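Local atomic coordinates of beta subunit of a putative Aromatic-ring-hydroxylating dioxygenase (Novosphingobium aromaticivorans DSM 12444, PDB entry 3EBY), a protein that probably serves as the beta subunit of an aromatic-ring-hydroxylating dioxygenase, with a fold related to NTF2 and three copies in the assembly. Residues Glu33-Leu38 against Asp72-Leu77; Gln46-Glu51 against Ser145-Tyr150; Gly93-Thr98 against Ala107-Val112; Tyr111-Thr116 against Arg123-Gly128. All coordinates share one frame; numbering follows the deposited sequence.

How the contacts relate
Three of the four contacts pair neighbouring strands of one mixed sheet of the NTF2-like fold. Contact 2 is the parallel pairing of 43-49 with 142-150; contacts 3 and 4 are consecutive hairpin pairings that share strand 104-116, and with it Tyr111 and Val112. Their centres lie about 16 Å apart. The Tyr111 hydroxyl ties contact 4 to contact 2, OH approaching within 3.5 Å of Tyr150 CB, and these two centres are about 14 Å apart. Contact 1 lies outside the strand pairings, though Trp35 reaches Tyr45 of strand 43-49; it is about 6 Å at the nearest atoms from contact 2, and its centre is about 23 Å from that of contact 3. Contacts 2, 3 and 4 also touch neighbouring subunits.

Contact 1: Glu33-Leu38 against Asp72-Leu77; sequences EQWPTL and DRVVAL
Helix 67-79 packs here on the loop between helix 8-28 and strand 39-40, and the apolar part turns on Val74, whose two methyls divide the work against residues 33-38. Val74 CG2, anti to the carbonyl carbon, sits 3.8 Å from Pro36 CG. The same methyl meets the indole of Trp35 at its edge and near its plane, with Val74 CG2 3.9 Å from Trp35 CE3. The indole is placed there by CG lying anti to the backbone N (chi1 173°). Val74 CG1 turns instead to the start of the loop, 4.0 Å from Glu33 N.

Polar groups are satisfied away from this interface. The Glu33 chain bends at chi2 (80°) and brings OE2 to 4.2 Å from Val74 CG1, but its charge is met by a salt bridge to Arg78 on the same helix. Trp35 NE1 bonds to the Tyr23 hydroxyl, and the indole meets Phe39 and Tyr45 edge-to-face. Within the loop, Thr37 OG1 reaches a lone pair of Gln34 O at 2.6 Å, in the carbonyl plane.

Across the two segments the contact is thus apolar and centred on Val74, with the Glu33-Arg78 salt bridge as a nearby polar tie.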
loop_
_atom_site.group_PDB
_atom_site.type_symbol
_atom_site.label_atom_id
_atom_site.label_comp_id
_atom_site.label_asym_id
_atom_site.label_seq_id
_atom_site.Cartn_x
_atom_site.Cartn_y
_atom_site.Cartn_z
ATOM N N GLU A 33 -20.540 -1.694 12.001
ATOM C CA GLU A 33 -20.779 -1.731 13.451
ATOM C C GLU A 33 -19.478 -1.819 14.281
ATOM O O GLU A 33 -19.456 -1.412 15.436
ATOM C CB GLU A 33 -21.707 -2.888 13.809
ATOM C CG GLU A 33 -23.151 -2.664 13.436
ATOM C CD GLU A 33 -23.464 -2.919 11.968
ATOM O OE1 GLU A 33 -22.591 -3.454 11.225
ATOM O OE2 GLU A 33 -24.603 -2.575 11.553
ATOM N N GLN A 34 -18.418 -2.386 13.708
ATOM C CA GLN A 34 -17.130 -2.480 14.408
ATOM C C GLN A 34 -16.402 -1.130 14.458
ATOM O O GLN A 34 -15.587 -0.888 15.347
ATOM C CB GLN A 34 -16.200 -3.526 13.735
ATOM C CG GLN A 34 -14.792 -3.672 14.441
ATOM C CD GLN A 34 -13.796 -4.635 13.708
ATOM O OE1 GLN A 34 -14.003 -5.008 12.555
ATOM N NE2 GLN A 34 -12.688 -4.937 14.359
ATOM N N TRP A 35 -16.718 -0.252 13.509
ATOM C CA TRP A 35 -15.937 0.967 13.298
ATOM C C TRP A 35 -15.915 1.902 14.536
ATOM O O TRP A 35 -14.832 2.332 14.947
ATOM C CB TRP A 35 -16.395 1.692 12.011
ATOM C CG TRP A 35 -15.772 3.062 11.787
ATOM C CD1 TRP A 35 -14.486 3.330 11.377
ATOM C CD2 TRP A 35 -16.457 4.315 11.794
ATOM N NE1 TRP A 35 -14.314 4.687 11.210
ATOM C CE2 TRP A 35 -15.510 5.316 11.458
ATOM C CE3 TRP A 35 -17.778 4.695 12.072
ATOM C CZ2 TRP A 35 -15.840 6.674 11.404
ATOM C CZ3 TRP A 35 -18.106 6.042 12.028
ATOM C CH2 TRP A 35 -17.143 7.016 11.648
ATOM N N PRO A 36 -17.091 2.177 15.151
ATOM C CA PRO A 36 -17.076 3.054 16.333
ATOM C C PRO A 36 -16.272 2.463 17.510
ATOM O O PRO A 36 -15.678 3.205 18.259
ATOM C CB PRO A 36 -18.570 3.213 16.679
ATOM C CG PRO A 36 -19.296 2.907 15.398
ATOM C CD PRO A 36 -18.475 1.858 14.732
ATOM N N THR A 37 -16.197 1.125 17.590
ATOM C CA THR A 37 -15.468 0.448 18.682
ATOM C C THR A 37 -13.946 0.649 18.633
ATOM O O THR A 37 -13.240 0.387 19.626
ATOM C CB THR A 37 -15.765 -1.088 18.736
ATOM O OG1 THR A 37 -15.047 -1.784 17.716
ATOM C CG2 THR A 37 -17.289 -1.372 18.656
ATOM N N LEU A 38 -13.446 1.105 17.494
ATOM C CA LEU A 38 -11.997 1.328 17.276
ATOM C C LEU A 38 -11.532 2.667 17.866
ATOM O O LEU A 38 -10.349 2.994 17.842
ATOM C CB LEU A 38 -11.672 1.271 15.781
ATOM C CG LEU A 38 -12.185 0.013 15.066
ATOM C CD1 LEU A 38 -11.797 0.002 13.574
ATOM C CD2 LEU A 38 -11.633 -1.254 15.779
ATOM N N ASP A 72 -24.183 7.130 15.486
ATOM C CA ASP A 72 -25.305 7.747 14.765
ATOM C C ASP A 72 -25.131 7.586 13.259
ATOM O O ASP A 72 -26.103 7.331 12.547
ATOM C CB ASP A 72 -25.440 9.230 15.082
ATOM C CG ASP A 72 -26.026 9.504 16.466
ATOM O OD1 ASP A 72 -26.630 8.598 17.072
ATOM O OD2 ASP A 72 -25.899 10.672 16.912
ATOM N N ARG A 73 -23.905 7.760 12.776
ATOM C CA ARG A 73 -23.622 7.579 11.347
ATOM C C ARG A 73 -23.865 6.129 10.881
ATOM O O ARG A 73 -24.454 5.902 9.829
ATOM C CB ARG A 73 -22.179 8.026 11.020
ATOM C CG ARG A 73 -21.807 7.862 9.555
ATOM C CD ARG A 73 -20.517 8.643 9.231
ATOM N NE ARG A 73 -20.737 10.090 9.183
ATOM C CZ ARG A 73 -21.365 10.722 8.181
ATOM N NH1 ARG A 73 -21.717 10.063 7.079
ATOM N NH2 ARG A 73 -21.561 12.027 8.238
ATOM N N VAL A 74 -23.386 5.159 11.643
ATOM C CA VAL A 74 -23.561 3.746 11.260
ATOM C C VAL A 74 -25.050 3.382 11.221
ATOM O O VAL A 74 -25.534 2.780 10.239
ATOM C CB VAL A 74 -22.821 2.826 12.235
ATOM C CG1 VAL A 74 -23.171 1.339 11.949
ATOM C CG2 VAL A 74 -21.303 3.087 12.169
ATOM N N VAL A 75 -25.780 3.793 12.260
ATOM C CA VAL A 75 -27.246 3.597 12.328
ATOM C C VAL A 75 -27.963 4.191 11.104
ATOM O O VAL A 75 -28.818 3.541 10.495
ATOM C CB VAL A 75 -27.835 4.195 13.612
ATOM C CG1 VAL A 75 -29.373 4.302 13.512
ATOM C CG2 VAL A 75 -27.410 3.360 14.838
ATOM N N ALA A 76 -27.627 5.428 10.761
ATOM C CA ALA A 76 -28.229 6.088 9.611
ATOM C C ALA A 76 -27.895 5.356 8.285
ATOM O O ALA A 76 -28.744 5.240 7.408
ATOM C CB ALA A 76 -27.779 7.543 9.545
ATOM N N LEU A 77 -26.651 4.906 8.136
ATOM C CA LEU A 77 -26.227 4.185 6.936
ATOM C C LEU A 77 -26.992 2.856 6.789
ATOM O O LEU A 77 -27.387 2.470 5.683
ATOM C CB LEU A 77 -24.708 3.931 6.973
ATOM C CG LEU A 77 -23.823 5.178 6.802
ATOM C CD1 LEU A 77 -22.344 4.826 6.808
ATOM C CD2 LEU A 77 -24.159 5.915 5.558
#

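Contact 2: Gln46-Glu51 against Ser145-Tyr150; sequences QVIARE and SRTCIY
Strands 43-49 and 142-150, far apart in sequence, pair in parallel inside the mixed sheet of the NTF2-like fold, joined by five alternating main-chain hydrogen bonds. Gln46 N gives to Arg146 O nearly along the C=O axis, and Cys148 N gives to Gln46 O at 2.8 Å with an N-H...O angle of 172°. Ile48 uses both its groups: its N gives to Cys148 O, and its O takes Tyr150 N at 3.0 Å. The last rung, Arg50 N to Tyr150 O at 2.9 Å, carries the pairing past the strand end into a 3-10 turn.

Beside the ladder, Gln46 and Thr147 point the same way from the sheet, and Gln46 NE2 gives to Thr147 OG1 at 3.0 Å, with the acceptor only 5° out of the amide plane. The guanidinium of Arg50 pairs with Asp151 and bonds to Asp28 O of the second subunit; that of Arg146 pairs with Asp132.

Tyr150 takes the crowded chi1 position (72°), which folds its ring back over the partner strand. Ala49 CA lies over one ring face, 3.9 Å from the centroid, in a CH-pi contact, while Val47 CG1 is 3.5 Å from Tyr150 CD2. An alanine here lacks the ring, and packing against Val47 CG1 and Ala49 CA would probably be loosened.

The facing backbone donors and acceptors are thus paired in turn, and the ring adds apolar contact.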
loop_
_atom_site.group_PDB
_atom_site.type_symbol
_atom_site.label_atom_id
_atom_site.label_comp_id
_atom_site.label_asym_id
_atom_site.label_seq_id
_atom_site.Cartn_x
_atom_site.Cartn_y
_atom_site.Cartn_z
ATOM N N GLN A 46 -12.617 13.363 12.018
ATOM C CA GLN A 46 -12.975 14.347 11.021
ATOM C C GLN A 46 -12.300 14.084 9.689
ATOM O O GLN A 46 -11.244 13.405 9.604
ATOM C CB GLN A 46 -12.686 15.764 11.526
ATOM C CG GLN A 46 -11.250 16.117 11.672
ATOM C CD GLN A 46 -11.043 17.432 12.448
ATOM O OE1 GLN A 46 -11.983 18.233 12.627
ATOM N NE2 GLN A 46 -9.828 17.641 12.922
ATOM N N VAL A 47 -12.934 14.596 8.643
ATOM C CA VAL A 47 -12.468 14.443 7.270
ATOM C C VAL A 47 -12.414 15.883 6.689
ATOM O O VAL A 47 -13.450 16.579 6.612
ATOM C CB VAL A 47 -13.418 13.519 6.454
ATOM C CG1 VAL A 47 -12.969 13.463 4.976
ATOM C CG2 VAL A 47 -13.469 12.066 7.091
ATOM N N ILE A 48 -11.201 16.340 6.372
ATOM C CA ILE A 48 -10.958 17.734 6.010
ATOM C C ILE A 48 -10.038 17.826 4.815
ATOM O O ILE A 48 -9.095 17.039 4.680
ATOM C CB ILE A 48 -10.318 18.521 7.178
ATOM C CG1 ILE A 48 -9.195 17.705 7.827
ATOM C CG2 ILE A 48 -11.358 18.858 8.206
ATOM C CD1 ILE A 48 -8.161 18.563 8.564
ATOM N N ALA A 49 -10.340 18.759 3.915
ATOM C CA ALA A 49 -9.506 18.963 2.702
ATOM C C ALA A 49 -8.119 19.489 3.064
ATOM O O ALA A 49 -7.978 20.284 3.993
ATOM C CB ALA A 49 -10.215 19.934 1.745
ATOM N N ARG A 50 -7.087 19.026 2.342
ATOM C CA ARG A 50 -5.697 19.442 2.607
ATOM C C ARG A 50 -5.584 20.978 2.710
ATOM O O ARG A 50 -4.935 21.506 3.610
ATOM C CB ARG A 50 -4.770 18.931 1.493
ATOM C CG ARG A 50 -3.271 19.192 1.755
ATOM C CD ARG A 50 -2.413 19.056 0.480
ATOM N NE ARG A 50 -2.160 17.672 0.039
ATOM C CZ ARG A 50 -0.956 17.076 0.039
ATOM N NH1 ARG A 50 0.108 17.675 0.587
ATOM N NH2 ARG A 50 -0.827 15.851 -0.446
ATOM N N GLU A 51 -6.180 21.677 1.768
ATOM C CA GLU A 51 -6.072 23.140 1.764
ATOM C C GLU A 51 -6.774 23.822 2.950
ATOM O O GLU A 51 -6.406 24.946 3.335
ATOM C CB GLU A 51 -6.601 23.704 0.471
ATOM C CG GLU A 51 -5.687 23.456 -0.688
ATOM C CD GLU A 51 -6.279 23.904 -1.982
ATOM O OE1 GLU A 51 -7.313 23.329 -2.382
ATOM O OE2 GLU A 51 -5.695 24.819 -2.620
ATOM N N SER A 145 -8.020 10.521 18.475
ATOM C CA SER A 145 -8.427 11.386 17.369
ATOM C C SER A 145 -7.840 10.936 16.045
ATOM O O SER A 145 -6.682 10.503 15.966
ATOM C CB SER A 145 -8.039 12.844 17.630
ATOM O OG SER A 145 -6.636 13.026 17.611
ATOM N N ARG A 146 -8.656 11.043 15.010
ATOM C CA ARG A 146 -8.223 10.768 13.596
ATOM C C ARG A 146 -8.754 11.864 12.706
ATOM O O ARG A 146 -9.989 12.115 12.633
ATOM C CB ARG A 146 -8.704 9.395 13.126
ATOM C CG ARG A 146 -8.661 9.158 11.587
ATOM C CD ARG A 146 -8.586 7.657 11.215
ATOM N NE ARG A 146 -7.226 7.134 11.465
ATOM C CZ ARG A 146 -6.835 5.886 11.217
ATOM N NH1 ARG A 146 -7.670 5.007 10.660
ATOM N NH2 ARG A 146 -5.580 5.539 11.427
ATOM N N THR A 147 -7.831 12.506 12.011
ATOM C CA THR A 147 -8.149 13.481 11.009
ATOM C C THR A 147 -7.690 12.924 9.652
ATOM O O THR A 147 -6.542 12.558 9.490
ATOM C CB THR A 147 -7.436 14.827 11.285
ATOM O OG1 THR A 147 -7.859 15.369 12.550
ATOM C CG2 THR A 147 -7.727 15.831 10.167
ATOM N N CYS A 148 -8.633 12.803 8.725
ATOM C CA CYS A 148 -8.340 12.329 7.374
ATOM C C CYS A 148 -8.170 13.543 6.496
ATOM O O CYS A 148 -9.154 14.253 6.198
ATOM C CB CYS A 148 -9.510 11.473 6.848
ATOM S SG CYS A 148 -10.044 10.125 7.950
ATOM N N ILE A 149 -6.912 13.884 6.218
ATOM C CA ILE A 149 -6.581 15.083 5.428
ATOM C C ILE A 149 -6.482 14.693 3.933
ATOM O O ILE A 149 -5.557 13.953 3.532
ATOM C CB ILE A 149 -5.226 15.724 5.893
ATOM C CG1 ILE A 149 -5.250 16.045 7.393
ATOM C CG2 ILE A 149 -4.929 17.000 5.046
ATOM C CD1 ILE A 149 -3.983 16.721 7.915
ATOM N N TYR A 150 -7.476 15.098 3.131
ATOM C CA TYR A 150 -7.652 14.502 1.812
ATOM C C TYR A 150 -7.416 15.455 0.633
ATOM O O TYR A 150 -7.583 16.692 0.743
ATOM C CB TYR A 150 -9.026 13.810 1.695
ATOM C CG TYR A 150 -10.202 14.795 1.605
ATOM C CD1 TYR A 150 -10.630 15.281 0.380
ATOM C CD2 TYR A 150 -10.860 15.236 2.751
ATOM C CE1 TYR A 150 -11.698 16.182 0.296
ATOM C CE2 TYR A 150 -11.939 16.141 2.669
ATOM C CZ TYR A 150 -12.319 16.626 1.451
ATOM O OH TYR A 150 -13.395 17.509 1.369
#

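Contact 3: Gly93-Thr98 against Ala107-Val112; sequences GRAVIT and AEASYV
A beta hairpin joins strands 87-101 and 104-116, and here it opens from regular antiparallel pairing into a water-bridged stretch. Val96 and Glu108 form the hydrogen-bonded pair: Val96 N reaches Glu108 O at 2.8 Å, nearly along the C=O axis, and Glu108 N returns to Val96 O. Ile97 faces Ala107 as a non-hydrogen-bonded pair. Farther along, Gly93 N gives to Ser110 O at 2.8 Å, lying 26° out of the carbonyl plane. Between these direct bonds, water 1 gives to Arg94 O and accepts from Ser110 N, where a direct Ser110 N to Arg94 O bond would be expected in a regular ladder.

From Glu108 CB the chain runs to CG, anti to the carbonyl carbon (chi1 -53°), which meets Thr98 CG2 at 4.1 Å as the two side chains cross at about a right angle. It continues extended through CD, where the oxygens divide: OE1 makes a salt bridge with Lys129 on the adjoining strand, while Glu108 OE2 lies 4.1 Å from Thr98 CG2 and accepts from water 2.

Toward the second subunit, Val96 packs on Leu25 of that chain and Arg94 NE makes a salt bridge with its Asp18. Thr98 OG1, itself bonded to Ser106 OG, stands 2.8 Å from water 2, which lies 2.7 Å from Glu108 OE2.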
loop_
_atom_site.group_PDB
_atom_site.type_symbol
_atom_site.label_atom_id
_atom_site.label_comp_id
_atom_site.label_asym_id
_atom_site.label_seq_id
_atom_site.Cartn_x
_atom_site.Cartn_y
_atom_site.Cartn_z
ATOM N N GLY A 93 -0.750 2.975 3.936
ATOM C CA GLY A 93 0.683 2.883 4.096
ATOM C C GLY A 93 1.118 2.573 5.513
ATOM O O GLY A 93 0.342 2.712 6.479
ATOM N N ARG A 94 2.387 2.187 5.659
ATOM C CA ARG A 94 2.984 2.001 6.975
ATOM C C ARG A 94 2.975 3.335 7.740
ATOM O O ARG A 94 3.219 4.385 7.170
ATOM C CB ARG A 94 4.399 1.452 6.832
ATOM C CG ARG A 94 5.131 1.187 8.139
ATOM C CD ARG A 94 6.491 0.600 7.825
ATOM N NE ARG A 94 7.301 0.321 9.004
ATOM C CZ ARG A 94 7.427 -0.873 9.558
ATOM N NH1 ARG A 94 6.673 -1.882 9.155
ATOM N NH2 ARG A 94 8.248 -1.041 10.584
ATOM N N ALA A 95 2.706 3.271 9.034
ATOM C CA ALA A 95 2.596 4.475 9.876
ATOM C C ALA A 95 3.965 5.037 10.239
ATOM O O ALA A 95 4.901 4.281 10.566
ATOM C CB ALA A 95 1.792 4.167 11.168
ATOM N N VAL A 96 4.050 6.368 10.234
ATOM C CA VAL A 96 5.188 7.092 10.804
ATOM C C VAL A 96 4.813 7.663 12.155
ATOM O O VAL A 96 3.884 8.492 12.273
ATOM C CB VAL A 96 5.659 8.247 9.863
ATOM C CG1 VAL A 96 6.859 8.978 10.463
ATOM C CG2 VAL A 96 5.999 7.702 8.447
ATOM N N ILE A 97 5.441 7.140 13.196
ATOM C CA ILE A 97 5.209 7.633 14.550
ATOM C C ILE A 97 5.912 8.986 14.705
ATOM O O ILE A 97 7.136 9.102 14.487
ATOM C CB ILE A 97 5.696 6.629 15.595
ATOM C CG1 ILE A 97 4.826 5.356 15.540
ATOM C CG2 ILE A 97 5.680 7.249 17.027
ATOM C CD1 ILE A 97 5.386 4.212 16.359
ATOM N N THR A 98 5.137 9.989 15.101
ATOM C CA THR A 98 5.600 11.364 15.166
ATOM C C THR A 98 5.783 11.902 16.582
ATOM O O THR A 98 6.308 12.996 16.753
ATOM C CB THR A 98 4.635 12.305 14.420
ATOM O OG1 THR A 98 3.320 12.225 15.000
ATOM C CG2 THR A 98 4.573 11.948 12.929
ATOM N N ALA A 107 0.719 9.530 15.289
ATOM C CA ALA A 107 1.205 8.885 14.034
ATOM C C ALA A 107 0.477 9.406 12.830
ATOM O O ALA A 107 -0.599 9.977 12.947
ATOM C CB ALA A 107 1.083 7.352 14.107
ATOM N N GLU A 108 1.078 9.173 11.662
ATOM C CA GLU A 108 0.484 9.536 10.373
ATOM C C GLU A 108 0.704 8.408 9.385
ATOM O O GLU A 108 1.716 7.728 9.455
ATOM C CB GLU A 108 1.098 10.831 9.844
ATOM C CG GLU A 108 1.049 11.995 10.852
ATOM C CD GLU A 108 1.526 13.332 10.300
ATOM O OE1 GLU A 108 1.815 13.459 9.078
ATOM O OE2 GLU A 108 1.638 14.259 11.127
ATOM N N ALA A 109 -0.273 8.189 8.492
ATOM C CA ALA A 109 -0.170 7.148 7.467
ATOM C C ALA A 109 -0.936 7.569 6.222
ATOM O O ALA A 109 -2.074 8.057 6.321
ATOM C CB ALA A 109 -0.707 5.819 8.012
ATOM N N SER A 110 -0.305 7.428 5.053
ATOM C CA SER A 110 -0.959 7.698 3.789
ATOM C C SER A 110 -1.985 6.627 3.510
ATOM O O SER A 110 -1.842 5.502 3.955
ATOM C CB SER A 110 0.044 7.746 2.623
ATOM O OG SER A 110 0.873 8.889 2.764
ATOM N N TYR A 111 -3.029 7.003 2.790
ATOM C CA TYR A 111 -4.078 6.063 2.364
ATOM C C TYR A 111 -4.691 6.455 1.020
ATOM O O TYR A 111 -4.691 7.627 0.621
ATOM C CB TYR A 111 -5.200 5.968 3.426
ATOM C CG TYR A 111 -6.096 7.210 3.467
ATOM C CD1 TYR A 111 -7.099 7.409 2.519
ATOM C CD2 TYR A 111 -5.870 8.221 4.399
ATOM C CE1 TYR A 111 -7.869 8.577 2.526
ATOM C CE2 TYR A 111 -6.616 9.432 4.363
ATOM C CZ TYR A 111 -7.598 9.592 3.424
ATOM O OH TYR A 111 -8.310 10.782 3.347
ATOM N N VAL A 112 -5.233 5.452 0.344
ATOM C CA VAL A 112 -6.089 5.678 -0.806
ATOM C C VAL A 112 -7.259 4.758 -0.680
ATOM O O VAL A 112 -7.090 3.566 -0.396
ATOM C CB VAL A 112 -5.380 5.473 -2.149
ATOM C CG1 VAL A 112 -6.381 5.670 -3.295
ATOM C CG2 VAL A 112 -4.206 6.479 -2.301
HETATM O O HOH W 1 2.233 5.899 5.030
HETATM O O HOH W 2 1.434 13.918 13.802
#

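Contact 4: Tyr111-Thr116 against Arg123-Gly128; sequences YVVFQT and RIYNAG
Tyr111 OH gives a 2.7 Å hydrogen bond to Asn126 OD1, nearly along the C=O axis, with ring and amide planes only 11° apart. Gly128 CA makes a CH-pi contact over one Tyr111 ring face, 4.0 Å from the centroid; a beta carbon there would clash with the hydroxyl. Tyr130, on the same strand as Asn126, stacks on the Tyr111 ring. A second side-chain pair on this face is Gln115 with Tyr125: the amide lies over the ring, planes 25° apart, with NE2 above its centre. Asn88 takes a hydrogen bond from that NE2.

A classic beta bulge places Tyr125 and Asn126, while Tyr111 and Gly128 are held by a regular hydrogen-bonded pair. Val113 O grips two donors, Tyr125 N at 2.9 Å and Asn126 N at 3.2 Å, so the register shifts by one. Beyond it, Gln115 and Arg123 pair again, and water 3 bridges Gln115 O to Arg123 NH1.

On the other sheet face, Val112 CG1 meets Ile124 CG2 at 3.8 Å. Phe114 packs there against Phe114 of the second subunit and Val112 of the third.

A phenylalanine in place of Tyr111 removes the donor to Asn126 OD1 and would probably loosen that amide's orientation. One face thus combines a hydroxyl-amide bond with contacts over ring faces, whereas the other presents mainly hydrocarbon to neighbouring subunits.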
loop_
_atom_site.group_PDB
_atom_site.type_symbol
_atom_site.label_atom_id
_atom_site.label_comp_id
_atom_site.label_asym_id
_atom_site.label_seq_id
_atom_site.Cartn_x
_atom_site.Cartn_y
_atom_site.Cartn_z
ATOM N N TYR A 111 -3.029 7.003 2.790
ATOM C CA TYR A 111 -4.078 6.063 2.364
ATOM C C TYR A 111 -4.691 6.455 1.020
ATOM O O TYR A 111 -4.691 7.627 0.621
ATOM C CB TYR A 111 -5.200 5.968 3.426
ATOM C CG TYR A 111 -6.096 7.210 3.467
ATOM C CD1 TYR A 111 -7.099 7.409 2.519
ATOM C CD2 TYR A 111 -5.870 8.221 4.399
ATOM C CE1 TYR A 111 -7.869 8.577 2.526
ATOM C CE2 TYR A 111 -6.616 9.432 4.363
ATOM C CZ TYR A 111 -7.598 9.592 3.424
ATOM O OH TYR A 111 -8.310 10.782 3.347
ATOM N N VAL A 112 -5.233 5.452 0.344
ATOM C CA VAL A 112 -6.089 5.678 -0.806
ATOM C C VAL A 112 -7.259 4.758 -0.680
ATOM O O VAL A 112 -7.090 3.566 -0.396
ATOM C CB VAL A 112 -5.380 5.473 -2.149
ATOM C CG1 VAL A 112 -6.381 5.670 -3.295
ATOM C CG2 VAL A 112 -4.206 6.479 -2.301
ATOM N N VAL A 113 -8.452 5.315 -0.870
ATOM C CA VAL A 113 -9.673 4.544 -0.930
ATOM C C VAL A 113 -10.086 4.470 -2.398
ATOM O O VAL A 113 -10.202 5.502 -3.081
ATOM C CB VAL A 113 -10.862 5.190 -0.124
ATOM C CG1 VAL A 113 -12.103 4.300 -0.261
ATOM C CG2 VAL A 113 -10.480 5.410 1.321
ATOM N N PHE A 114 -10.189 3.260 -2.875
ATOM C CA PHE A 114 -10.649 2.949 -4.235
ATOM C C PHE A 114 -12.118 2.513 -4.166
ATOM O O PHE A 114 -12.540 1.844 -3.213
ATOM C CB PHE A 114 -9.804 1.816 -4.833
ATOM C CG PHE A 114 -8.325 2.081 -4.817
ATOM C CD1 PHE A 114 -7.563 1.796 -3.688
ATOM C CD2 PHE A 114 -7.706 2.684 -5.896
ATOM C CE1 PHE A 114 -6.213 2.077 -3.653
ATOM C CE2 PHE A 114 -6.338 2.980 -5.860
ATOM C CZ PHE A 114 -5.605 2.694 -4.743
ATOM N N GLN A 115 -12.892 2.876 -5.182
ATOM C CA GLN A 115 -14.300 2.593 -5.165
ATOM C C GLN A 115 -14.756 2.026 -6.494
ATOM O O GLN A 115 -14.328 2.497 -7.564
ATOM C CB GLN A 115 -15.074 3.856 -4.847
ATOM C CG GLN A 115 -16.516 3.633 -4.511
ATOM C CD GLN A 115 -17.195 4.900 -4.044
ATOM O OE1 GLN A 115 -17.570 5.735 -4.854
ATOM N NE2 GLN A 115 -17.299 5.075 -2.723
ATOM N N THR A 116 -15.628 1.017 -6.424
ATOM C CA THR A 116 -16.205 0.415 -7.620
ATOM C C THR A 116 -17.711 0.584 -7.564
ATOM O O THR A 116 -18.353 0.196 -6.589
ATOM C CB THR A 116 -15.881 -1.090 -7.722
ATOM O OG1 THR A 116 -14.473 -1.286 -7.629
ATOM C CG2 THR A 116 -16.386 -1.657 -9.029
ATOM N N ARG A 123 -12.206 3.229 -9.462
ATOM C CA ARG A 123 -11.617 4.559 -9.540
ATOM C C ARG A 123 -11.061 4.948 -8.210
ATOM O O ARG A 123 -11.399 4.374 -7.195
ATOM C CB ARG A 123 -12.686 5.581 -9.902
ATOM C CG ARG A 123 -13.315 5.363 -11.240
ATOM C CD ARG A 123 -14.417 6.375 -11.484
ATOM N NE ARG A 123 -15.045 6.158 -12.781
ATOM C CZ ARG A 123 -16.079 5.350 -13.000
ATOM N NH1 ARG A 123 -16.682 4.728 -11.994
ATOM N NH2 ARG A 123 -16.527 5.189 -14.233
ATOM N N ILE A 124 -10.186 5.939 -8.215
ATOM C CA ILE A 124 -9.702 6.516 -6.974
ATOM C C ILE A 124 -10.774 7.426 -6.391
ATOM O O ILE A 124 -11.192 8.407 -7.037
ATOM C CB ILE A 124 -8.417 7.350 -7.170
ATOM C CG1 ILE A 124 -7.291 6.491 -7.780
ATOM C CG2 ILE A 124 -8.014 7.926 -5.825
ATOM C CD1 ILE A 124 -6.344 7.264 -8.680
ATOM N N TYR A 125 -11.301 7.059 -5.228
ATOM C CA TYR A 125 -12.373 7.820 -4.585
ATOM C C TYR A 125 -11.850 8.938 -3.679
ATOM O O TYR A 125 -12.328 10.091 -3.758
ATOM C CB TYR A 125 -13.287 6.876 -3.815
ATOM C CG TYR A 125 -14.299 7.558 -2.949
ATOM C CD1 TYR A 125 -15.256 8.393 -3.493
ATOM C CD2 TYR A 125 -14.260 7.416 -1.585
ATOM C CE1 TYR A 125 -16.177 9.043 -2.688
ATOM C CE2 TYR A 125 -15.143 8.088 -0.766
ATOM C CZ TYR A 125 -16.125 8.874 -1.326
ATOM O OH TYR A 125 -17.028 9.507 -0.499
ATOM N N ASN A 126 -10.905 8.594 -2.792
ATOM C CA ASN A 126 -10.352 9.566 -1.847
ATOM C C ASN A 126 -8.935 9.174 -1.476
ATOM O O ASN A 126 -8.707 8.033 -1.026
ATOM C CB ASN A 126 -11.244 9.635 -0.585
ATOM C CG ASN A 126 -10.847 10.723 0.352
ATOM O OD1 ASN A 126 -10.017 10.512 1.231
ATOM N ND2 ASN A 126 -11.379 11.943 0.129
ATOM N N ALA A 127 -7.978 10.060 -1.772
ATOM C CA ALA A 127 -6.573 9.904 -1.346
ATOM C C ALA A 127 -6.221 10.954 -0.307
ATOM O O ALA A 127 -6.623 12.125 -0.432
ATOM C CB ALA A 127 -5.605 10.022 -2.575
ATOM N N GLY A 128 -5.408 10.574 0.681
ATOM C CA GLY A 128 -5.051 11.502 1.773
ATOM C C GLY A 128 -4.046 10.910 2.731
ATOM O O GLY A 128 -3.365 9.945 2.391
HETATM O O HOH W 3 -15.875 4.148 -9.268
#